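Local coordinates for protein neurotoxin (Clostridium botulinum, PDB 2QN0) that is the zinc-dependent light chain protease of type C botulinum neurotoxin, which probably cleaves SNARE proteins with dual substrate specificity, at residues N27-E32 against P56-P61; S69-P74 against R422-E427; I19-T24 against K139-N144. All blocks are in the same frame, centred on the assembly; numbering follows the deposited sequence.

Interaction 1 (N27-E32 against P56-P61); sequences NTLANE and PNLNKP
Pro56 packs its ring against Thr28 and Leu29; the two segments bury 200 Å² between them, with Pro56 and Leu29 giving the largest shares. The closest carbons are Leu29 CD2 and Pro56 CG, 3.6 Å apart, and CD2 lies almost as near to Pro56 CB, at 3.7 Å. The leucine and the proline run past each other in opposite directions, so the branch end of Leu29 lies alongside the ring. The other branch is used differently: CD1 of Leu29 meets CD2 of Leu58 tip to tip at 4.0 Å. The two methyls of Leu29 thus span two residues of the opposite segment, Pro56 and Leu58.

Thr28 brings its hydroxyl to the same ring. With Thr28 OG1 set between the backbone N and carbonyl carbon (chi1 64°), the hydroxyl stands 3.5 Å from Pro56 CG. Pro56 CG is a carbon, so this is a van der Waals approach; OG1 bonds instead to Asn53 O, and weakly to Ser51 O.

The hydrogen bonds within each segment fix the shapes that meet. Asn27 to Ala30 form a type I turn, closed by Ala30 N on Asn27 O at 3.0 Å. Asn27 OD1 also takes Leu29 N at 3.1 Å in an Asx turn, the donor standing well above the carbonyl plane. A second Asx turn has Asn57 OD1 accepting from Asn59 N at 2.7 Å, and Asn59 ND2 adds a further bond to the same oxygen.

The contact thus sets a type I turn, braced by its Asx turn and by backbone bonding of Thr28 with Ser51, against a later loop. Residues 27-32 connect strands 19-23 and 34-38, while 56-61 lie in the long loop leading from strand 43-46 to helix 80-97.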
loop_
_atom_site.group_PDB
_atom_site.type_symbol
_atom_site.label_atom_id
_atom_site.label_comp_id
_atom_site.label_asym_id
_atom_site.label_seq_id
_atom_site.Cartn_x
_atom_site.Cartn_y
_atom_site.Cartn_z
ATOM N N ASN A 27 -2.783 -0.318 16.687
ATOM C CA ASN A 27 -1.369 -0.016 16.908
ATOM C C ASN A 27 -0.956 -0.271 18.356
ATOM O O ASN A 27 -1.249 0.533 19.244
ATOM C CB ASN A 27 -1.078 1.442 16.534
ATOM C CG ASN A 27 0.407 1.731 16.428
ATOM O OD1 ASN A 27 1.242 0.882 16.744
ATOM N ND2 ASN A 27 0.746 2.941 15.986
ATOM N N THR A 28 -0.267 -1.384 18.589
ATOM C CA THR A 28 0.167 -1.739 19.940
ATOM C C THR A 28 1.201 -0.768 20.503
ATOM O O THR A 28 1.507 -0.799 21.693
ATOM C CB THR A 28 0.753 -3.167 19.988
ATOM O OG1 THR A 28 1.936 -3.233 19.183
ATOM C CG2 THR A 28 -0.263 -4.173 19.476
ATOM N N LEU A 29 1.742 0.090 19.648
ATOM C CA LEU A 29 2.730 1.076 20.078
ATOM C C LEU A 29 2.057 2.355 20.568
ATOM O O LEU A 29 2.685 3.181 21.236
ATOM C CB LEU A 29 3.671 1.423 18.921
ATOM C CG LEU A 29 4.740 0.402 18.526
ATOM C CD1 LEU A 29 5.338 0.778 17.178
ATOM C CD2 LEU A 29 5.823 0.360 19.592
ATOM N N ALA A 30 0.780 2.519 20.242
ATOM C CA ALA A 30 0.049 3.724 20.627
ATOM C C ALA A 30 -0.764 3.568 21.906
ATOM O O ALA A 30 -1.578 2.654 22.029
ATOM C CB ALA A 30 -0.859 4.163 19.485
ATOM N N ASN A 31 -0.537 4.474 22.854
ATOM C CA ASN A 31 -1.255 4.449 24.122
ATOM C C ASN A 31 -2.326 5.535 24.152
ATOM O O ASN A 31 -3.173 5.561 25.043
ATOM C CB ASN A 31 -0.281 4.642 25.289
ATOM C CG ASN A 31 0.766 3.546 25.360
ATOM O OD1 ASN A 31 1.620 3.428 24.480
ATOM N ND2 ASN A 31 0.700 2.732 26.406
ATOM N N GLU A 32 -2.274 6.436 23.174
ATOM C CA GLU A 32 -3.253 7.513 23.063
ATOM C C GLU A 32 -3.563 7.743 21.583
ATOM O O GLU A 32 -2.867 7.224 20.712
ATOM C CB GLU A 32 -2.719 8.802 23.702
ATOM C CG GLU A 32 -1.439 9.345 23.094
ATOM C CD GLU A 32 -1.040 10.685 23.692
ATOM O OE1 GLU A 32 -0.937 10.777 24.934
ATOM O OE2 GLU A 32 -0.827 11.645 22.924
ATOM N N PRO A 56 5.318 -4.532 22.226
ATOM C CA PRO A 56 6.235 -4.239 21.122
ATOM C C PRO A 56 7.590 -3.659 21.519
ATOM O O PRO A 56 7.720 -2.960 22.526
ATOM C CB PRO A 56 5.426 -3.278 20.255
ATOM C CG PRO A 56 4.621 -2.532 21.265
ATOM C CD PRO A 56 4.141 -3.645 22.172
ATOM N N ASN A 57 8.593 -3.964 20.705
ATOM C CA ASN A 57 9.955 -3.490 20.915
ATOM C C ASN A 57 10.535 -3.192 19.535
ATOM O O ASN A 57 10.532 -4.056 18.659
ATOM C CB ASN A 57 10.787 -4.574 21.609
ATOM C CG ASN A 57 12.148 -4.074 22.042
ATOM O OD1 ASN A 57 12.889 -3.493 21.252
ATOM N ND2 ASN A 57 12.490 -4.307 23.305
ATOM N N LEU A 58 11.027 -1.972 19.340
ATOM C CA LEU A 58 11.587 -1.580 18.050
ATOM C C LEU A 58 13.102 -1.749 17.962
ATOM O O LEU A 58 13.726 -1.307 16.997
ATOM C CB LEU A 58 11.209 -0.128 17.738
ATOM C CG LEU A 58 9.705 0.174 17.724
ATOM C CD1 LEU A 58 9.476 1.652 17.421
ATOM C CD2 LEU A 58 9.014 -0.699 16.685
ATOM N N ASN A 59 13.693 -2.385 18.968
ATOM C CA ASN A 59 15.136 -2.605 18.973
ATOM C C ASN A 59 15.494 -3.839 18.151
ATOM O O ASN A 59 14.637 -4.678 17.875
ATOM C CB ASN A 59 15.642 -2.770 20.411
ATOM C CG ASN A 59 15.599 -1.470 21.192
ATOM O OD1 ASN A 59 16.336 -0.532 20.893
ATOM N ND2 ASN A 59 14.730 -1.405 22.192
ATOM N N LYS A 60 16.759 -3.940 17.755
ATOM C CA LYS A 60 17.225 -5.074 16.966
ATOM C C LYS A 60 16.891 -6.382 17.678
ATOM O O LYS A 60 17.089 -6.510 18.885
ATOM C CB LYS A 60 18.737 -4.974 16.744
ATOM C CG LYS A 60 19.174 -3.692 16.046
ATOM C CD LYS A 60 20.695 -3.564 15.958
ATOM C CE LYS A 60 21.312 -4.563 14.988
ATOM N NZ LYS A 60 21.140 -5.977 15.419
ATOM N N PRO A 61 16.363 -7.369 16.937
ATOM C CA PRO A 61 15.999 -8.671 17.505
ATOM C C PRO A 61 17.208 -9.425 18.055
ATOM O O PRO A 61 18.297 -9.376 17.483
ATOM C CB PRO A 61 15.365 -9.399 16.320
ATOM C CG PRO A 61 14.796 -8.282 15.502
ATOM C CD PRO A 61 15.910 -7.269 15.539
#

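Interaction 2 (S69-P74 against R422-E427); sequences SGYYDP and RKVNPE
Tyr71 carries the contact, meeting Asn425 through its hydroxyl and Val424 through its ring. The polar part is a bond from Asn425 ND2 to Tyr71 OH, 3.1 Å long and nearly straight at 163°. The hydroxyl lies close to the amide plane, in the direction an N-H of that group points. The backbone of Asn425 also comes close, its O sitting at the edge of the tyrosine ring 3.2 Å from Tyr71 CE1.

The apolar part is smaller. Val424 CG2 approaches Tyr71 CE1 at 3.8 Å, obliquely to the ring, the two side chains overlapping while they point opposite ways. Tyr71 reaches this far because CG is anti to the backbone N (chi1 -179°), extending the ring away from its own chain.

Beside these contacts a water lies within hydrogen-bonding distance of Tyr72 O (2.8 Å) and Glu427 OE2 (3.2 Å). It can donate to either, but it has more acceptors in reach than protons, so the link is at best a shared one.

The C-terminal residues thus pack on the 69-74 loop, with backbone bonds of Gly70 with Val430 and of Tyr72 with Pro428 holding the tail; Tyr71 also meets the ring of Phe198. Residues 422-423 form a two-stranded antiparallel sheet with strand 383-384; residues 69-74 lie in the loop that runs from strand 43-46 to helix 80-97.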
loop_
_atom_site.group_PDB
_atom_site.type_symbol
_atom_site.label_atom_id
_atom_site.label_comp_id
_atom_site.label_asym_id
_atom_site.label_seq_id
_atom_site.Cartn_x
_atom_site.Cartn_y
_atom_site.Cartn_z
ATOM N N SER A 69 16.619 -9.433 5.202
ATOM C CA SER A 69 17.363 -8.202 5.449
ATOM C C SER A 69 16.559 -7.305 6.381
ATOM O O SER A 69 15.352 -7.131 6.197
ATOM C CB SER A 69 17.626 -7.462 4.135
ATOM O OG SER A 69 18.385 -8.258 3.242
ATOM N N GLY A 70 17.228 -6.735 7.379
ATOM C CA GLY A 70 16.538 -5.869 8.319
ATOM C C GLY A 70 17.323 -4.641 8.745
ATOM O O GLY A 70 18.552 -4.606 8.664
ATOM N N TYR A 71 16.591 -3.627 9.194
ATOM C CA TYR A 71 17.171 -2.373 9.662
ATOM C C TYR A 71 16.324 -1.977 10.860
ATOM O O TYR A 71 15.121 -1.741 10.723
ATOM C CB TYR A 71 17.074 -1.300 8.578
ATOM C CG TYR A 71 17.680 0.027 8.976
ATOM C CD1 TYR A 71 19.030 0.294 8.755
ATOM C CD2 TYR A 71 16.907 1.011 9.589
ATOM C CE1 TYR A 71 19.596 1.510 9.135
ATOM C CE2 TYR A 71 17.465 2.232 9.975
ATOM C CZ TYR A 71 18.808 2.472 9.743
ATOM O OH TYR A 71 19.361 3.677 10.112
ATOM N N TYR A 72 16.947 -1.908 12.032
ATOM C CA TYR A 72 16.225 -1.577 13.255
ATOM C C TYR A 72 16.731 -0.324 13.962
ATOM O O TYR A 72 17.900 -0.240 14.337
ATOM C CB TYR A 72 16.293 -2.769 14.213
ATOM C CG TYR A 72 15.663 -4.023 13.655
ATOM C CD1 TYR A 72 14.316 -4.308 13.878
ATOM C CD2 TYR A 72 16.400 -4.902 12.861
ATOM C CE1 TYR A 72 13.717 -5.439 13.324
ATOM C CE2 TYR A 72 15.808 -6.034 12.299
ATOM C CZ TYR A 72 14.467 -6.295 12.535
ATOM O OH TYR A 72 13.875 -7.403 11.976
ATOM N N ASP A 73 15.840 0.646 14.138
ATOM C CA ASP A 73 16.169 1.895 14.819
ATOM C C ASP A 73 14.957 2.304 15.648
ATOM O O ASP A 73 13.986 2.850 15.122
ATOM C CB ASP A 73 16.504 2.995 13.811
ATOM C CG ASP A 73 16.848 4.317 14.483
ATOM O OD1 ASP A 73 16.780 4.386 15.728
ATOM O OD2 ASP A 73 17.179 5.285 13.769
ATOM N N PRO A 74 15.006 2.053 16.965
ATOM C CA PRO A 74 13.904 2.389 17.870
ATOM C C PRO A 74 13.568 3.873 17.959
ATOM O O PRO A 74 12.490 4.236 18.422
ATOM C CB PRO A 74 14.376 1.819 19.204
ATOM C CG PRO A 74 15.858 2.027 19.134
ATOM C CD PRO A 74 16.174 1.567 17.723
ATOM N N ARG A 422 23.228 7.816 -0.108
ATOM C CA ARG A 422 24.158 7.337 0.909
ATOM C C ARG A 422 23.695 6.028 1.535
ATOM O O ARG A 422 22.498 5.804 1.709
ATOM C CB ARG A 422 24.346 8.393 2.005
ATOM C CG ARG A 422 23.063 8.822 2.695
ATOM C CD ARG A 422 23.338 9.769 3.862
ATOM N NE ARG A 422 22.104 10.194 4.522
ATOM C CZ ARG A 422 21.253 11.087 4.025
ATOM N NH1 ARG A 422 21.497 11.667 2.857
ATOM N NH2 ARG A 422 20.146 11.391 4.689
ATOM N N LYS A 423 24.642 5.155 1.861
ATOM C CA LYS A 423 24.293 3.888 2.488
ATOM C C LYS A 423 23.677 4.214 3.842
ATOM O O LYS A 423 24.084 5.178 4.493
ATOM C CB LYS A 423 25.539 3.018 2.685
ATOM C CG LYS A 423 26.188 2.542 1.398
ATOM C CD LYS A 423 27.351 1.605 1.692
ATOM C CE LYS A 423 28.121 1.259 0.428
ATOM N NZ LYS A 423 27.253 0.627 -0.600
ATOM N N VAL A 424 22.691 3.427 4.262
ATOM C CA VAL A 424 22.046 3.662 5.548
ATOM C C VAL A 424 23.009 3.316 6.679
ATOM O O VAL A 424 24.007 2.629 6.462
ATOM C CB VAL A 424 20.764 2.806 5.705
ATOM C CG1 VAL A 424 19.786 3.122 4.582
ATOM C CG2 VAL A 424 21.122 1.327 5.714
ATOM N N ASN A 425 22.715 3.802 7.882
ATOM C CA ASN A 425 23.556 3.523 9.045
ATOM C C ASN A 425 23.743 2.010 9.172
ATOM O O ASN A 425 22.771 1.261 9.241
ATOM C CB ASN A 425 22.903 4.071 10.314
ATOM C CG ASN A 425 22.699 5.574 10.263
ATOM O OD1 ASN A 425 23.658 6.339 10.150
ATOM N ND2 ASN A 425 21.445 6.006 10.346
ATOM N N PRO A 426 25.001 1.544 9.210
ATOM C CA PRO A 426 25.293 0.111 9.323
ATOM C C PRO A 426 24.910 -0.535 10.653
ATOM O O PRO A 426 24.609 -1.729 10.701
ATOM C CB PRO A 426 26.794 0.051 9.062
ATOM C CG PRO A 426 27.275 1.339 9.651
ATOM C CD PRO A 426 26.247 2.330 9.152
ATOM N N GLU A 427 24.915 0.249 11.726
ATOM C CA GLU A 427 24.589 -0.269 13.052
ATOM C C GLU A 427 23.221 -0.955 13.138
ATOM O O GLU A 427 23.114 -2.069 13.652
ATOM C CB GLU A 427 24.686 0.862 14.086
ATOM C CG GLU A 427 24.404 0.446 15.526
ATOM C CD GLU A 427 22.921 0.300 15.821
ATOM O OE1 GLU A 427 22.185 1.300 15.684
ATOM O OE2 GLU A 427 22.492 -0.814 16.192
HETATM O O HOH W 1 19.377 -0.214 16.668
#

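Interaction 3 (I19-T24 against K139-N144); sequences ILYLDT and KTRQGN
Tyr21 and Lys139 meet where strands 19-23 and 136-141 are neighbours in the mixed eight-stranded sheet of this zinc protease, but the two short segments cross at 106°, so the pairing here is local. It has one direct backbone bond, from Lys139 N to Tyr21 O at 2.9 Å. A water takes the place of the other, accepting from Tyr21 N at 3.1 Å and donating to Lys139 O at 2.7 Å.

Followed outward, the Tyr21 side chain begins with CB, which rests 3.4 Å from Lys139 O. Its ring then runs toward Arg141, whose NH1 comes obliquely to it. Tyr21 CE2 is 3.8 Å and CZ 3.5 Å from Arg141 NH1. At the tip, Tyr21 OH accepts a weak hydrogen bond from Arg141 NH1, 3.3 Å long with an N-H...O angle of 160°. The hydroxyl lies at the edge of the guanidinium and in its plane, although the tyrosine ring itself stands nearly upright to that group. A bend at chi3 of Arg141 folds the guanidinium back to this place, and Trp146 of the next strand touches both Tyr21 and Arg141.

A salt bridge makes the remaining link. Asp23 OD1 is taken by His25 N, while Asp23 OD2 meets Lys139 NZ at 3.2 Å on the anti side, 25° out of the carboxylate plane.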
loop_
_atom_site.group_PDB
_atom_site.type_symbol
_atom_site.label_atom_id
_atom_site.label_comp_id
_atom_site.label_asym_id
_atom_site.label_seq_id
_atom_site.Cartn_x
_atom_site.Cartn_y
_atom_site.Cartn_z
ATOM N N ILE A 19 -7.519 16.937 9.271
ATOM C CA ILE A 19 -6.564 16.666 10.339
ATOM C C ILE A 19 -7.367 16.301 11.580
ATOM O O ILE A 19 -8.171 17.097 12.073
ATOM C CB ILE A 19 -5.663 17.895 10.620
ATOM C CG1 ILE A 19 -4.932 18.294 9.332
ATOM C CG2 ILE A 19 -4.656 17.568 11.722
ATOM C CD1 ILE A 19 -3.931 19.433 9.497
ATOM N N LEU A 20 -7.155 15.084 12.072
ATOM C CA LEU A 20 -7.883 14.577 13.228
ATOM C C LEU A 20 -6.999 13.663 14.057
ATOM O O LEU A 20 -5.899 13.297 13.645
ATOM C CB LEU A 20 -9.083 13.740 12.767
ATOM C CG LEU A 20 -10.053 14.248 11.702
ATOM C CD1 LEU A 20 -10.943 13.108 11.227
ATOM C CD2 LEU A 20 -10.889 15.364 12.278
ATOM N N TYR A 21 -7.504 13.296 15.231
ATOM C CA TYR A 21 -6.822 12.359 16.114
ATOM C C TYR A 21 -7.646 11.087 16.000
ATOM O O TYR A 21 -8.861 11.112 16.201
ATOM C CB TYR A 21 -6.821 12.864 17.557
ATOM C CG TYR A 21 -5.692 13.827 17.840
ATOM C CD1 TYR A 21 -4.389 13.365 18.033
ATOM C CD2 TYR A 21 -5.917 15.202 17.883
ATOM C CE1 TYR A 21 -3.335 14.248 18.261
ATOM C CE2 TYR A 21 -4.871 16.095 18.110
ATOM C CZ TYR A 21 -3.586 15.610 18.296
ATOM O OH TYR A 21 -2.549 16.490 18.503
ATOM N N LEU A 22 -6.988 9.984 15.665
ATOM C CA LEU A 22 -7.674 8.712 15.488
ATOM C C LEU A 22 -7.187 7.614 16.417
ATOM O O LEU A 22 -6.047 7.626 16.878
ATOM C CB LEU A 22 -7.500 8.222 14.042
ATOM C CG LEU A 22 -7.950 9.128 12.892
ATOM C CD1 LEU A 22 -7.509 8.517 11.562
ATOM C CD2 LEU A 22 -9.457 9.306 12.932
ATOM N N ASP A 23 -8.070 6.662 16.688
ATOM C CA ASP A 23 -7.734 5.504 17.505
ATOM C C ASP A 23 -8.153 4.333 16.625
ATOM O O ASP A 23 -9.343 4.069 16.469
ATOM C CB ASP A 23 -8.542 5.471 18.801
ATOM C CG ASP A 23 -8.096 4.356 19.729
ATOM O OD1 ASP A 23 -7.633 3.311 19.222
ATOM O OD2 ASP A 23 -8.217 4.516 20.961
ATOM N N THR A 24 -7.179 3.647 16.040
ATOM C CA THR A 24 -7.465 2.523 15.152
ATOM C C THR A 24 -7.694 1.215 15.896
ATOM O O THR A 24 -8.200 0.252 15.319
ATOM C CB THR A 24 -6.306 2.291 14.174
ATOM O OG1 THR A 24 -5.144 1.893 14.910
ATOM C CG2 THR A 24 -5.993 3.561 13.403
ATOM N N LYS A 139 -11.161 10.921 18.031
ATOM C CA LYS A 139 -11.150 11.357 19.424
ATOM C C LYS A 139 -10.721 12.812 19.550
ATOM O O LYS A 139 -9.998 13.338 18.703
ATOM C CB LYS A 139 -10.179 10.504 20.248
ATOM C CG LYS A 139 -10.415 9.002 20.205
ATOM C CD LYS A 139 -11.598 8.588 21.045
ATOM C CE LYS A 139 -11.707 7.071 21.136
ATOM N NZ LYS A 139 -10.549 6.458 21.846
ATOM N N THR A 140 -11.170 13.451 20.625
ATOM C CA THR A 140 -10.817 14.835 20.912
ATOM C C THR A 140 -10.455 14.868 22.391
ATOM O O THR A 140 -10.957 14.061 23.174
ATOM C CB THR A 140 -11.994 15.790 20.657
ATOM O OG1 THR A 140 -13.082 15.453 21.526
ATOM C CG2 THR A 140 -12.454 15.692 19.211
ATOM N N ARG A 141 -9.579 15.782 22.782
ATOM C CA ARG A 141 -9.192 15.843 24.180
ATOM C C ARG A 141 -9.943 16.921 24.950
ATOM O O ARG A 141 -10.292 17.970 24.411
ATOM C CB ARG A 141 -7.682 16.068 24.317
ATOM C CG ARG A 141 -7.203 17.446 23.903
ATOM C CD ARG A 141 -5.763 17.679 24.344
ATOM N NE ARG A 141 -4.788 16.943 23.543
ATOM C CZ ARG A 141 -4.484 17.234 22.280
ATOM N NH1 ARG A 141 -3.582 16.511 21.631
ATOM N NH2 ARG A 141 -5.081 18.249 21.667
ATOM N N GLN A 142 -10.200 16.625 26.216
ATOM C CA GLN A 142 -10.875 17.531 27.134
ATOM C C GLN A 142 -10.500 17.056 28.525
ATOM O O GLN A 142 -10.947 16.002 28.978
ATOM C CB GLN A 142 -12.391 17.496 26.935
ATOM C CG GLN A 142 -12.902 18.587 26.001
ATOM C CD GLN A 142 -12.499 19.981 26.461
ATOM O OE1 GLN A 142 -12.829 20.402 27.570
ATOM N NE2 GLN A 142 -11.780 20.703 25.606
ATOM N N GLY A 143 -9.661 17.841 29.190
ATOM C CA GLY A 143 -9.191 17.469 30.507
ATOM C C GLY A 143 -7.920 16.679 30.270
ATOM O O GLY A 143 -7.155 16.999 29.360
ATOM N N ASN A 144 -7.691 15.645 31.068
ATOM C CA ASN A 144 -6.503 14.821 30.906
ATOM C C ASN A 144 -6.876 13.491 30.258
ATOM O O ASN A 144 -6.236 12.467 30.501
ATOM C CB ASN A 144 -5.838 14.580 32.266
ATOM C CG ASN A 144 -6.817 14.087 33.319
ATOM O OD1 ASN A 144 -7.000 14.726 34.357
ATOM N ND2 ASN A 144 -7.448 12.948 33.058
HETATM O O HOH W 2 -9.749 14.989 16.552
#

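In the fold
Interaction 2 is a buried contact, whereas interactions 1 and 3 lie at the surface. Interaction 3 alone joins two strands of the large sheet, and its chemistry is the most polar: backbone bond, water and salt bridge. Interaction 1 ties two loops by apolar contact, and interaction 2 joins the C-terminal tail to a loop through both a hydrogen bond and a ring. Interactions 1 and 2 draw on the same long loop between strand 43-46 and helix 80-97, and they touch directly, Asn59 on Pro74 and Lys60 on Glu427. Both segments of interaction 1 lie between those of interaction 3, so it is nested. Interactions 2 and 3 stand apart, their nearest atoms about 18 Å away.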